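Long-range contacts in superoxide dismutase [Cu-Zn] (Bacteroidetes bacterium GWA2_30_7, PDB 7B4P), which probably catalyses the dismutation of superoxide into oxygen and hydrogen peroxide at a site that holds copper and zinc: residues I25-S30 and I110-E115; N41-G46 and G91-D96; F50-C55 and I119-I124; M123-N128 and A142-G147. All coordinates share one frame; numbering follows the deposited sequence.

How the contacts relate
Contacts 1, 3 and 4 are largely buried, whereas contact 2 lies partly exposed at one end of the β-barrel. Contacts 3 and 4 share strand 122-126 and the copper ion: 46-53 pairs with one edge of that strand, 143-151 with the other, and both combine backbone bonds with metal ligands and apolar packing. Contact 2 closes a turn onto strand 89-95 with two backbone bonds, and its Leu43 reaches Val125 and Val144 of contact 4. Contact 1 has no hydrogen bond between its segments and is an aromatic and aliphatic cluster; Phe27 and Ile25 there meet Met123, which contacts 3 and 4 share.

Contact 1: residues I25-S30 and I110-E115; sequences ITFTKS and IVFEGE
The Phe112 ring meets strand 25-30 edge-on: Phe27 CB lies in the ring plane, 3.6 Å from CZ, and the backbone N of Lys29 also comes in at the edge, near that plane. The Phe27 ring is approached obliquely, by Phe112 CE1 and by Ile110 CD1. Here the long connection between strands 101-107 and 122-126 packs against strand 22-30 of the Greek-key β-barrel of Cu/Zn superoxide dismutase. No hydrogen bond joins the two segments, and the contact is mainly hydrophobic. Phe27 carries its ring anti to the carbonyl carbon (chi1 -48°), which turns CD2 to the end of Ile110; CD1 of Ile110 stands 3.7 Å from CD2 of Phe27, the two side chains crossing at about a right angle. Phe112 reaches further along the strand, with CZ 3.3 Å from the carbonyl O of Phe27 and CE2 4.3 Å from CB of Lys29. Val34 touches all three of Phe27, Ile110 and Phe112, while Ala9 packs on both aromatic side chains and Ile118 on Phe27 and Ile110. A serine in place of Phe112 would probably leave CB of Phe27 without its aromatic neighbour and open a gap between the strand and the loop beside Ala9 and Val34. At the exposed side the chemistry becomes polar. From its CB, near Phe112, the Lys29 chain leads on to NZ, 5.0 Å from OE1 of Glu113, near an opposite charge but not in contact with it; that OE1 forms a salt bridge with Lys5 NZ.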
loop_
_atom_site.group_PDB
_atom_site.type_symbol
_atom_site.label_atom_id
_atom_site.label_comp_id
_atom_site.label_asym_id
_atom_site.label_seq_id
_atom_site.Cartn_x
_atom_site.Cartn_y
_atom_site.Cartn_z
ATOM N N ILE A 25 -9.174 -2.578 5.530
ATOM C CA ILE A 25 -9.999 -3.359 4.563
ATOM C C ILE A 25 -9.230 -4.639 4.231
ATOM O O ILE A 25 -8.055 -4.528 3.834
ATOM C CB ILE A 25 -10.298 -2.534 3.296
ATOM C CG1 ILE A 25 -10.833 -1.140 3.631
ATOM C CG2 ILE A 25 -11.239 -3.291 2.371
ATOM C CD1 ILE A 25 -10.702 -0.151 2.499
ATOM N N THR A 26 -9.857 -5.805 4.404
ATOM C CA THR A 26 -9.278 -7.123 4.034
ATOM C C THR A 26 -10.075 -7.697 2.860
ATOM O O THR A 26 -11.316 -7.540 2.849
ATOM C CB THR A 26 -9.224 -8.077 5.236
ATOM O OG1 THR A 26 -10.510 -8.118 5.851
ATOM C CG2 THR A 26 -8.192 -7.670 6.265
ATOM N N PHE A 27 -9.368 -8.299 1.899
ATOM C CA PHE A 27 -9.930 -9.073 0.763
ATOM C C PHE A 27 -9.473 -10.526 0.910
ATOM O O PHE A 27 -8.276 -10.797 0.710
ATOM C CB PHE A 27 -9.481 -8.486 -0.579
ATOM C CG PHE A 27 -9.643 -6.992 -0.712
ATOM C CD1 PHE A 27 -8.707 -6.125 -0.172
ATOM C CD2 PHE A 27 -10.727 -6.454 -1.387
ATOM C CE1 PHE A 27 -8.856 -4.754 -0.297
ATOM C CE2 PHE A 27 -10.874 -5.082 -1.516
ATOM C CZ PHE A 27 -9.938 -4.235 -0.969
ATOM N N THR A 28 -10.393 -11.418 1.284
ATOM C CA THR A 28 -10.138 -12.865 1.508
ATOM C C THR A 28 -10.817 -13.667 0.395
ATOM O O THR A 28 -11.975 -13.359 0.070
ATOM C CB THR A 28 -10.633 -13.302 2.892
ATOM O OG1 THR A 28 -10.248 -12.293 3.825
ATOM C CG2 THR A 28 -10.085 -14.646 3.320
ATOM N N LYS A 29 -10.111 -14.651 -0.163
ATOM C CA LYS A 29 -10.631 -15.556 -1.220
ATOM C C LYS A 29 -11.582 -16.566 -0.567
ATOM O O LYS A 29 -11.180 -17.194 0.427
ATOM C CB LYS A 29 -9.472 -16.234 -1.958
ATOM C CG LYS A 29 -9.822 -16.786 -3.332
ATOM C CD LYS A 29 -8.694 -16.683 -4.343
ATOM C CE LYS A 29 -9.146 -16.995 -5.755
ATOM N NZ LYS A 29 -8.032 -17.475 -6.608
ATOM N N SER A 30 -12.800 -16.686 -1.105
ATOM C CA SER A 30 -13.817 -17.709 -0.743
ATOM C C SER A 30 -14.237 -18.480 -2.001
ATOM O O SER A 30 -13.818 -18.074 -3.099
ATOM C CB SER A 30 -14.996 -17.065 -0.068
ATOM O OG SER A 30 -15.567 -16.054 -0.890
ATOM N N ILE A 110 -13.197 -9.025 -8.509
ATOM C CA ILE A 110 -11.809 -8.716 -8.044
ATOM C C ILE A 110 -11.017 -10.021 -7.880
ATOM O O ILE A 110 -11.617 -11.037 -7.477
ATOM C CB ILE A 110 -11.813 -7.869 -6.753
ATOM C CG1 ILE A 110 -12.390 -8.626 -5.553
ATOM C CG2 ILE A 110 -12.535 -6.548 -6.983
ATOM C CD1 ILE A 110 -12.496 -7.794 -4.296
ATOM N N VAL A 111 -9.718 -9.972 -8.202
ATOM C CA VAL A 111 -8.743 -11.099 -8.069
ATOM C C VAL A 111 -7.392 -10.516 -7.640
ATOM O O VAL A 111 -7.263 -9.275 -7.644
ATOM C CB VAL A 111 -8.622 -11.903 -9.378
ATOM C CG1 VAL A 111 -9.903 -12.662 -9.691
ATOM C CG2 VAL A 111 -8.213 -11.026 -10.555
ATOM N N PHE A 112 -6.429 -11.378 -7.292
ATOM C CA PHE A 112 -5.115 -10.998 -6.704
ATOM C C PHE A 112 -3.964 -11.346 -7.659
ATOM O O PHE A 112 -2.816 -11.446 -7.186
ATOM C CB PHE A 112 -4.926 -11.692 -5.352
ATOM C CG PHE A 112 -6.062 -11.498 -4.378
ATOM C CD1 PHE A 112 -6.470 -10.225 -4.012
ATOM C CD2 PHE A 112 -6.719 -12.583 -3.820
ATOM C CE1 PHE A 112 -7.511 -10.044 -3.115
ATOM C CE2 PHE A 112 -7.760 -12.399 -2.924
ATOM C CZ PHE A 112 -8.155 -11.131 -2.571
ATOM N N GLU A 113 -4.250 -11.503 -8.956
ATOM C CA GLU A 113 -3.243 -11.855 -9.996
ATOM C C GLU A 113 -3.851 -11.703 -11.396
ATOM O O GLU A 113 -5.038 -12.048 -11.569
ATOM C CB GLU A 113 -2.721 -13.276 -9.774
ATOM C CG GLU A 113 -3.818 -14.322 -9.667
ATOM C CD GLU A 113 -3.567 -15.394 -8.621
ATOM O OE1 GLU A 113 -3.726 -16.590 -8.952
ATOM O OE2 GLU A 113 -3.220 -15.030 -7.474
ATOM N N GLY A 114 -3.057 -11.196 -12.347
ATOM C CA GLY A 114 -3.432 -11.032 -13.764
ATOM C C GLY A 114 -3.699 -9.581 -14.125
ATOM O O GLY A 114 -3.312 -8.688 -13.345
ATOM N N GLU A 115 -4.341 -9.366 -15.278
ATOM C CA GLU A 115 -4.723 -8.039 -15.834
ATOM C C GLU A 115 -5.582 -7.274 -14.817
ATOM O O GLU A 115 -5.399 -6.046 -14.705
ATOM C CB GLU A 115 -5.470 -8.236 -17.159
ATOM C CG GLU A 115 -5.878 -6.943 -17.855
ATOM C CD GLU A 115 -6.803 -7.131 -19.049
ATOM O OE1 GLU A 115 -7.763 -6.341 -19.184
ATOM O OE2 GLU A 115 -6.558 -8.060 -19.846
#

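Contact 2: residues N41-G46 and G91-D96; sequences NGLSPG and GNITAD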
loop_
_atom_site.group_PDB
_atom_site.type_symbol
_atom_site.label_atom_id
_atom_site.label_comp_id
_atom_site.label_asym_id
_atom_site.label_seq_id
_atom_site.Cartn_x
_atom_site.Cartn_y
_atom_site.Cartn_z
ATOM N N ASN A 41 -13.357 4.557 10.575
ATOM C CA ASN A 41 -13.720 5.553 11.618
ATOM C C ASN A 41 -13.469 6.961 11.071
ATOM O O ASN A 41 -12.717 7.084 10.088
ATOM C CB ASN A 41 -12.924 5.333 12.904
ATOM C CG ASN A 41 -13.228 3.995 13.543
ATOM O OD1 ASN A 41 -14.322 3.788 14.070
ATOM N ND2 ASN A 41 -12.274 3.080 13.490
ATOM N N GLY A 42 -14.087 7.975 11.682
ATOM C CA GLY A 42 -13.876 9.398 11.349
ATOM C C GLY A 42 -14.590 9.815 10.073
ATOM O O GLY A 42 -14.238 10.884 9.537
ATOM N N LEU A 43 -15.548 9.013 9.597
ATOM C CA LEU A 43 -16.432 9.354 8.449
ATOM C C LEU A 43 -17.628 10.146 8.977
ATOM O O LEU A 43 -18.083 9.840 10.099
ATOM C CB LEU A 43 -16.911 8.075 7.752
ATOM C CG LEU A 43 -15.977 7.504 6.689
ATOM C CD1 LEU A 43 -16.483 6.156 6.202
ATOM C CD2 LEU A 43 -15.825 8.468 5.521
ATOM N N SER A 44 -18.123 11.110 8.197
ATOM C CA SER A 44 -19.403 11.810 8.474
ATOM C C SER A 44 -20.536 10.795 8.350
ATOM O O SER A 44 -20.461 9.884 7.527
ATOM C CB SER A 44 -19.602 12.996 7.565
ATOM O OG SER A 44 -19.683 12.592 6.207
ATOM N N PRO A 45 -21.602 10.884 9.180
ATOM C CA PRO A 45 -22.740 9.973 9.055
ATOM C C PRO A 45 -23.315 9.983 7.630
ATOM O O PRO A 45 -23.465 11.055 7.070
ATOM C CB PRO A 45 -23.757 10.526 10.065
ATOM C CG PRO A 45 -22.910 11.257 11.084
ATOM C CD PRO A 45 -21.764 11.841 10.286
ATOM N N GLY A 46 -23.597 8.797 7.082
ATOM C CA GLY A 46 -24.209 8.617 5.752
ATOM C C GLY A 46 -23.365 7.742 4.843
ATOM O O GLY A 46 -22.339 7.204 5.309
ATOM N N GLY A 91 -19.116 0.047 -4.733
ATOM C CA GLY A 91 -20.341 0.769 -4.335
ATOM C C GLY A 91 -20.070 1.801 -3.255
ATOM O O GLY A 91 -19.120 2.593 -3.414
ATOM N N ASN A 92 -20.879 1.791 -2.193
ATOM C CA ASN A 92 -20.801 2.748 -1.059
ATOM C C ASN A 92 -20.484 1.994 0.235
ATOM O O ASN A 92 -20.804 0.790 0.321
ATOM C CB ASN A 92 -22.102 3.537 -0.889
ATOM C CG ASN A 92 -22.260 4.643 -1.907
ATOM O OD1 ASN A 92 -21.405 5.519 -2.015
ATOM N ND2 ASN A 92 -23.356 4.622 -2.647
ATOM N N ILE A 93 -19.871 2.694 1.192
ATOM C CA ILE A 93 -19.744 2.266 2.616
ATOM C C ILE A 93 -20.526 3.278 3.460
ATOM O O ILE A 93 -20.459 4.484 3.146
ATOM C CB ILE A 93 -18.267 2.128 3.044
ATOM C CG1 ILE A 93 -18.144 1.417 4.393
ATOM C CG2 ILE A 93 -17.548 3.473 3.048
ATOM C CD1 ILE A 93 -16.764 0.874 4.681
ATOM N N THR A 94 -21.271 2.798 4.458
ATOM C CA THR A 94 -22.212 3.608 5.275
ATOM C C THR A 94 -21.643 3.782 6.685
ATOM O O THR A 94 -21.359 2.759 7.338
ATOM C CB THR A 94 -23.604 2.968 5.297
ATOM O OG1 THR A 94 -23.990 2.739 3.940
ATOM C CG2 THR A 94 -24.642 3.824 5.988
ATOM N N ALA A 95 -21.486 5.036 7.119
ATOM C CA ALA A 95 -21.039 5.423 8.476
ATOM C C ALA A 95 -22.268 5.724 9.339
ATOM O O ALA A 95 -23.194 6.389 8.837
ATOM C CB ALA A 95 -20.112 6.610 8.402
ATOM N N ASP A 96 -22.268 5.244 10.585
ATOM C CA ASP A 96 -23.359 5.457 11.572
ATOM C C ASP A 96 -23.195 6.852 12.192
ATOM O O ASP A 96 -22.285 7.593 11.765
ATOM C CB ASP A 96 -23.387 4.329 12.609
ATOM C CG ASP A 96 -22.124 4.190 13.443
ATOM O OD1 ASP A 96 -21.397 5.192 13.584
ATOM O OD2 ASP A 96 -21.874 3.071 13.942
#
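Two backbone hydrogen bonds tie Gly46 to Ala95, one in each direction. Gly46 N donates to Ala95 O at 3.0 Å and Ala95 N donates to Gly46 O, also at 3.0 Å, both near 171°, so the residues form an antiparallel hydrogen-bonded pair. A CA-H...O contact supplements them: Thr94 CA lies 3.6 Å from Gly46 O, which therefore receives both the amide of Ala95 and this weaker approach. At the backbone angles of Gly46 (phi 124°) a side chain would run into the carbonyl O of Pro45, which explains the glycine.

The apolar part centres on the methyl of Ala95. Leu43, with CG anti to the carbonyl carbon (chi1 -86°), sets its CB 3.6 Å from Ala95 CB, and the same methyl lies 3.4 Å from the carbonyl O of Ser44, so both the Leu43 side chain and the Ser44 backbone press on it. Further along, Leu43 CD1 reaches Ile93 CG2 at 4.3 Å, a looser meeting of two branches. Ala101, on the next strand in the chain after 89-95, touches Leu43, Ile93 and Ala95 alike.

Among contacts between polar and carbon atoms, Pro45 lies alongside the backbone of Asp96, with CA of Pro45 3.6 Å from O of Asp96. The Ser44 carbonyl is engaged elsewhere, by His48 NE2.

Segment 41-46 joins strands 33-41 and 46-53, which are not neighbours in the sheet. It is a Greek-key connection crossing the end of the β-barrel, and Leu43, which also touches Val21, probably serves as the cork-like leucine known from Cu/Zn superoxide dismutases.

Contact 3: residues F50-C55 and I119-I124; sequences FHIHEC and IGRSMI. With CU (copper (II) ion), chain E.
Strands 50-53 and 122-124 run antiparallel, their axes 4.6 Å apart at closest, with His51-Ile124 and His53-Ser122 as hydrogen-bonded pairs flanking the non-hydrogen-bonded pair Ile52-Met123. On the face of the histidines the copper is held by His51 through ND1 at 2.2 Å and by His53 through NE2 at 2.1 Å, so the two rings use different nitrogens; His126 NE2 completes these histidine bonds. Ile124 lies across one face of the His53 ring in a CH-pi contact, with CG1 3.6 Å from the ring centroid and set off from the ring centre. On the other face of the sheet, inside the barrel, Met123 is bent at chi2 and chi3 (-65° and -46°), which folds its CE over the Phe50 ring, 3.5 Å from the centroid, and brings SD against CG1 of Ile52. The more distant SD makes an oblique Met-aromatic contact with the same ring.

Beyond the strand pairing, two side chains grip the turn after His53. Arg121 NH1 donates to Glu54 O at 2.7 Å, the acceptor lying at the edge of the guanidinium and in its plane, while Ser122 OG donates to Cys55 O at 2.6 Å. Arg121 also packs on Ile151 of the second subunit, which places this end of the contact at the dimer interface.

His51 NE2 is hydrogen-bonded to Asp130 OD2 and His53 ND1 to Gly67 O. With metal on one nitrogen and a hydrogen bond on the other, each ring is probably held against rotation, consistent with a copper site set up by the fold.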
loop_
_atom_site.group_PDB
_atom_site.type_symbol
_atom_site.label_atom_id
_atom_site.label_comp_id
_atom_site.label_asym_id
_atom_site.label_seq_id
_atom_site.Cartn_x
_atom_site.Cartn_y
_atom_site.Cartn_z
ATOM N N PHE A 50 -16.862 4.324 -2.339
ATOM C CA PHE A 50 -15.889 3.287 -1.913
ATOM C C PHE A 50 -15.432 2.529 -3.165
ATOM O O PHE A 50 -16.221 1.717 -3.691
ATOM C CB PHE A 50 -16.559 2.392 -0.866
ATOM C CG PHE A 50 -15.660 1.427 -0.136
ATOM C CD1 PHE A 50 -14.676 1.886 0.727
ATOM C CD2 PHE A 50 -15.834 0.057 -0.268
ATOM C CE1 PHE A 50 -13.865 0.995 1.414
ATOM C CE2 PHE A 50 -15.019 -0.832 0.415
ATOM C CZ PHE A 50 -14.037 -0.362 1.256
ATOM N N HIS A 51 -14.218 2.816 -3.650
ATOM C CA HIS A 51 -13.703 2.343 -4.965
ATOM C C HIS A 51 -12.235 1.916 -4.865
ATOM O O HIS A 51 -11.524 2.418 -3.973
ATOM C CB HIS A 51 -13.843 3.439 -6.030
ATOM C CG HIS A 51 -15.189 4.076 -6.100
ATOM N ND1 HIS A 51 -15.366 5.438 -5.952
ATOM C CD2 HIS A 51 -16.416 3.555 -6.307
ATOM C CE1 HIS A 51 -16.646 5.728 -6.063
ATOM N NE2 HIS A 51 -17.311 4.589 -6.280
ATOM N N ILE A 52 -11.814 1.031 -5.775
ATOM C CA ILE A 52 -10.383 0.742 -6.090
ATOM C C ILE A 52 -9.983 1.633 -7.273
ATOM O O ILE A 52 -10.667 1.570 -8.311
ATOM C CB ILE A 52 -10.169 -0.757 -6.390
ATOM C CG1 ILE A 52 -10.530 -1.637 -5.190
ATOM C CG2 ILE A 52 -8.749 -1.014 -6.872
ATOM C CD1 ILE A 52 -10.701 -3.102 -5.526
ATOM N N HIS A 53 -8.930 2.440 -7.113
ATOM C CA HIS A 53 -8.413 3.386 -8.139
ATOM C C HIS A 53 -7.142 2.808 -8.775
ATOM O O HIS A 53 -6.467 2.005 -8.112
ATOM C CB HIS A 53 -8.212 4.777 -7.520
ATOM C CG HIS A 53 -9.488 5.500 -7.249
ATOM N ND1 HIS A 53 -9.750 6.753 -7.767
ATOM C CD2 HIS A 53 -10.579 5.150 -6.533
ATOM C CE1 HIS A 53 -10.941 7.148 -7.372
ATOM N NE2 HIS A 53 -11.473 6.182 -6.615
ATOM N N GLU A 54 -6.842 3.203 -10.017
ATOM C CA GLU A 54 -5.856 2.524 -10.905
ATOM C C GLU A 54 -4.431 2.664 -10.347
ATOM O O GLU A 54 -3.685 1.668 -10.421
ATOM C CB GLU A 54 -5.958 3.047 -12.343
ATOM C CG GLU A 54 -5.559 4.504 -12.514
ATOM C CD GLU A 54 -5.951 5.100 -13.854
ATOM O OE1 GLU A 54 -5.834 4.383 -14.869
ATOM O OE2 GLU A 54 -6.376 6.277 -13.881
ATOM N N CYS A 55 -4.061 3.836 -9.822
ATOM C CA CYS A 55 -2.699 4.125 -9.291
ATOM C C CYS A 55 -2.680 3.931 -7.769
ATOM O O CYS A 55 -3.588 4.455 -7.092
ATOM C CB CYS A 55 -2.235 5.528 -9.672
ATOM S SG CYS A 55 -1.708 5.668 -11.402
ATOM N N ILE A 119 -3.965 -5.942 -6.405
ATOM C CA ILE A 119 -2.693 -5.827 -5.632
ATOM C C ILE A 119 -1.886 -4.664 -6.219
ATOM O O ILE A 119 -1.640 -4.674 -7.441
ATOM C CB ILE A 119 -1.905 -7.154 -5.655
ATOM C CG1 ILE A 119 -2.718 -8.320 -5.082
ATOM C CG2 ILE A 119 -0.564 -7.006 -4.952
ATOM C CD1 ILE A 119 -3.231 -8.097 -3.677
ATOM N N GLY A 120 -1.519 -3.692 -5.379
ATOM C CA GLY A 120 -0.732 -2.507 -5.770
ATOM C C GLY A 120 -1.608 -1.360 -6.245
ATOM O O GLY A 120 -1.053 -0.302 -6.601
ATOM N N ARG A 121 -2.930 -1.557 -6.261
ATOM C CA ARG A 121 -3.925 -0.493 -6.560
ATOM C C ARG A 121 -4.243 0.238 -5.252
ATOM O O ARG A 121 -3.752 -0.204 -4.197
ATOM C CB ARG A 121 -5.185 -1.086 -7.196
ATOM C CG ARG A 121 -4.925 -1.975 -8.405
ATOM C CD ARG A 121 -4.297 -1.225 -9.563
ATOM N NE ARG A 121 -3.875 -2.115 -10.635
ATOM C CZ ARG A 121 -3.258 -1.727 -11.748
ATOM N NH1 ARG A 121 -2.984 -0.448 -11.954
ATOM N NH2 ARG A 121 -2.918 -2.625 -12.657
ATOM N N SER A 122 -5.037 1.309 -5.325
ATOM C CA SER A 122 -5.424 2.153 -4.166
ATOM C C SER A 122 -6.913 1.973 -3.850
ATOM O O SER A 122 -7.699 1.776 -4.790
ATOM C CB SER A 122 -5.097 3.603 -4.413
ATOM O OG SER A 122 -5.711 4.068 -5.605
ATOM N N MET A 123 -7.259 2.020 -2.560
ATOM C CA MET A 123 -8.642 2.221 -2.053
ATOM C C MET A 123 -8.839 3.723 -1.825
ATOM O O MET A 123 -7.929 4.349 -1.254
ATOM C CB MET A 123 -8.874 1.478 -0.732
ATOM C CG MET A 123 -8.992 -0.036 -0.869
ATOM S SD MET A 123 -10.439 -0.577 -1.824
ATOM C CE MET A 123 -11.729 0.441 -1.108
ATOM N N ILE A 124 -9.973 4.269 -2.268
ATOM C CA ILE A 124 -10.370 5.693 -2.055
ATOM C C ILE A 124 -11.775 5.724 -1.444
ATOM O O ILE A 124 -12.685 5.089 -2.014
ATOM C CB ILE A 124 -10.304 6.494 -3.372
ATOM C CG1 ILE A 124 -8.865 6.671 -3.865
ATOM C CG2 ILE A 124 -11.017 7.833 -3.241
ATOM C CD1 ILE A 124 -8.030 7.609 -3.020
HETATM CU CU CU E . -13.466 6.470 -6.174
#

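Contact 4: residues M123-N128 and A142-G147; sequences MIVHKN and ARVACG. With CU (copper (II) ion), chain E.
His126 and Arg143 extend side by side in one direction, with the imidazole and guanidinium planes 80° apart; His126 CE1 approaches Arg143 CG at 4.0 Å. Ile124 divides its branches: CG2 lies over one face of the His126 ring and 3.6 Å from Arg143 CG, while CD1 meets Cys146 SG at 3.5 Å. A glycine at Ile124 would probably take the isoleucine's cover from that face and leave the Arg143 chain and Cys146 sulfur without their shared apolar neighbour. His126 NE2 binds copper at 2.1 Å, with ND1 hydrogen-bonded to Gly141 O; the extended Arg143 directs NH1 to Gly63 O, and probably corresponds to the arginine that flanks the copper in this family. Cys146 SG forms a disulfide with Cys58.

Val125 faces the other side of the sheet with Ala145; Val144, the extra residue of a classic β-bulge, slants across Val125, CG2 3.9 Å from its CG1. Val125 O accepts a hydrogen bond from Val144 N (2.8 Å) and a weak one from Ala145 N (3.4 Å). Past it, Lys127 N hydrogen-bonds to Ala142 O (2.8 Å). Strand 122-126 runs antiparallel between 143-151 and 46-53, and 143-151 pairs on its other side with 8-15.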
loop_
_atom_site.group_PDB
_atom_site.type_symbol
_atom_site.label_atom_id
_atom_site.label_comp_id
_atom_site.label_asym_id
_atom_site.label_seq_id
_atom_site.Cartn_x
_atom_site.Cartn_y
_atom_site.Cartn_z
ATOM N N MET A 123 -7.259 2.020 -2.560
ATOM C CA MET A 123 -8.642 2.221 -2.053
ATOM C C MET A 123 -8.839 3.723 -1.825
ATOM O O MET A 123 -7.929 4.349 -1.254
ATOM C CB MET A 123 -8.874 1.478 -0.732
ATOM C CG MET A 123 -8.992 -0.036 -0.869
ATOM S SD MET A 123 -10.439 -0.577 -1.824
ATOM C CE MET A 123 -11.729 0.441 -1.108
ATOM N N ILE A 124 -9.973 4.269 -2.268
ATOM C CA ILE A 124 -10.370 5.693 -2.055
ATOM C C ILE A 124 -11.775 5.724 -1.444
ATOM O O ILE A 124 -12.685 5.089 -2.014
ATOM C CB ILE A 124 -10.304 6.494 -3.372
ATOM C CG1 ILE A 124 -8.865 6.671 -3.865
ATOM C CG2 ILE A 124 -11.017 7.833 -3.241
ATOM C CD1 ILE A 124 -8.030 7.609 -3.020
ATOM N N VAL A 125 -11.930 6.432 -0.323
ATOM C CA VAL A 125 -13.249 6.769 0.286
ATOM C C VAL A 125 -13.559 8.223 -0.078
ATOM O O VAL A 125 -12.661 9.077 0.080
ATOM C CB VAL A 125 -13.247 6.542 1.810
ATOM C CG1 VAL A 125 -14.640 6.708 2.397
ATOM C CG2 VAL A 125 -12.677 5.180 2.172
ATOM N N HIS A 126 -14.773 8.480 -0.573
ATOM C CA HIS A 126 -15.225 9.810 -1.063
ATOM C C HIS A 126 -16.038 10.517 0.025
ATOM O O HIS A 126 -16.511 9.832 0.951
ATOM C CB HIS A 126 -16.011 9.656 -2.371
ATOM C CG HIS A 126 -15.177 9.191 -3.515
ATOM N ND1 HIS A 126 -14.562 10.069 -4.385
ATOM C CD2 HIS A 126 -14.845 7.949 -3.930
ATOM C CE1 HIS A 126 -13.890 9.388 -5.291
ATOM N NE2 HIS A 126 -14.050 8.084 -5.037
ATOM N N LYS A 127 -16.183 11.839 -0.094
ATOM C CA LYS A 127 -16.933 12.697 0.861
ATOM C C LYS A 127 -18.434 12.416 0.731
ATOM O O LYS A 127 -19.100 12.284 1.774
ATOM C CB LYS A 127 -16.635 14.175 0.590
ATOM C CG LYS A 127 -17.301 15.159 1.540
ATOM C CD LYS A 127 -16.862 16.588 1.316
ATOM C CE LYS A 127 -17.181 17.495 2.485
ATOM N NZ LYS A 127 -16.543 18.822 2.331
ATOM N N ASN A 128 -18.936 12.337 -0.505
ATOM C CA ASN A 128 -20.385 12.199 -0.815
ATOM C C ASN A 128 -20.688 10.765 -1.259
ATOM O O ASN A 128 -19.742 9.975 -1.442
ATOM C CB ASN A 128 -20.832 13.199 -1.884
ATOM C CG ASN A 128 -20.473 14.628 -1.538
ATOM O OD1 ASN A 128 -20.556 15.032 -0.380
ATOM N ND2 ASN A 128 -20.080 15.401 -2.537
ATOM N N ALA A 142 -15.141 14.776 -3.584
ATOM C CA ALA A 142 -13.779 14.852 -3.004
ATOM C C ALA A 142 -13.412 13.531 -2.319
ATOM O O ALA A 142 -14.325 12.803 -1.883
ATOM C CB ALA A 142 -13.700 16.007 -2.035
ATOM N N ARG A 143 -12.111 13.256 -2.223
ATOM C CA ARG A 143 -11.535 12.033 -1.604
ATOM C C ARG A 143 -11.122 12.361 -0.165
ATOM O O ARG A 143 -10.364 13.325 0.020
ATOM C CB ARG A 143 -10.364 11.532 -2.456
ATOM C CG ARG A 143 -10.717 11.384 -3.929
ATOM C CD ARG A 143 -9.545 11.052 -4.829
ATOM N NE ARG A 143 -9.981 10.967 -6.217
ATOM C CZ ARG A 143 -9.234 10.538 -7.230
ATOM N NH1 ARG A 143 -7.987 10.146 -7.026
ATOM N NH2 ARG A 143 -9.743 10.504 -8.450
ATOM N N VAL A 144 -11.618 11.590 0.808
ATOM C CA VAL A 144 -11.423 11.852 2.266
ATOM C C VAL A 144 -10.346 10.914 2.826
ATOM O O VAL A 144 -9.749 11.272 3.859
ATOM C CB VAL A 144 -12.748 11.732 3.045
ATOM C CG1 VAL A 144 -13.827 12.622 2.446
ATOM C CG2 VAL A 144 -13.241 10.296 3.146
ATOM N N ALA A 145 -10.101 9.764 2.190
ATOM C CA ALA A 145 -9.080 8.782 2.625
ATOM C C ALA A 145 -8.514 8.022 1.420
ATOM O O ALA A 145 -9.252 7.829 0.437
ATOM C CB ALA A 145 -9.672 7.836 3.640
ATOM N N CYS A 146 -7.248 7.608 1.520
ATOM C CA CYS A 146 -6.489 6.833 0.503
ATOM C C CYS A 146 -5.719 5.705 1.199
ATOM O O CYS A 146 -5.329 5.888 2.364
ATOM C CB CYS A 146 -5.517 7.733 -0.255
ATOM S SG CYS A 146 -4.816 6.970 -1.742
ATOM N N GLY A 147 -5.506 4.590 0.499
ATOM C CA GLY A 147 -4.689 3.453 0.965
ATOM C C GLY A 147 -4.302 2.557 -0.198
ATOM O O GLY A 147 -5.063 2.517 -1.181
HETATM CU CU CU E . -13.466 6.470 -6.174
#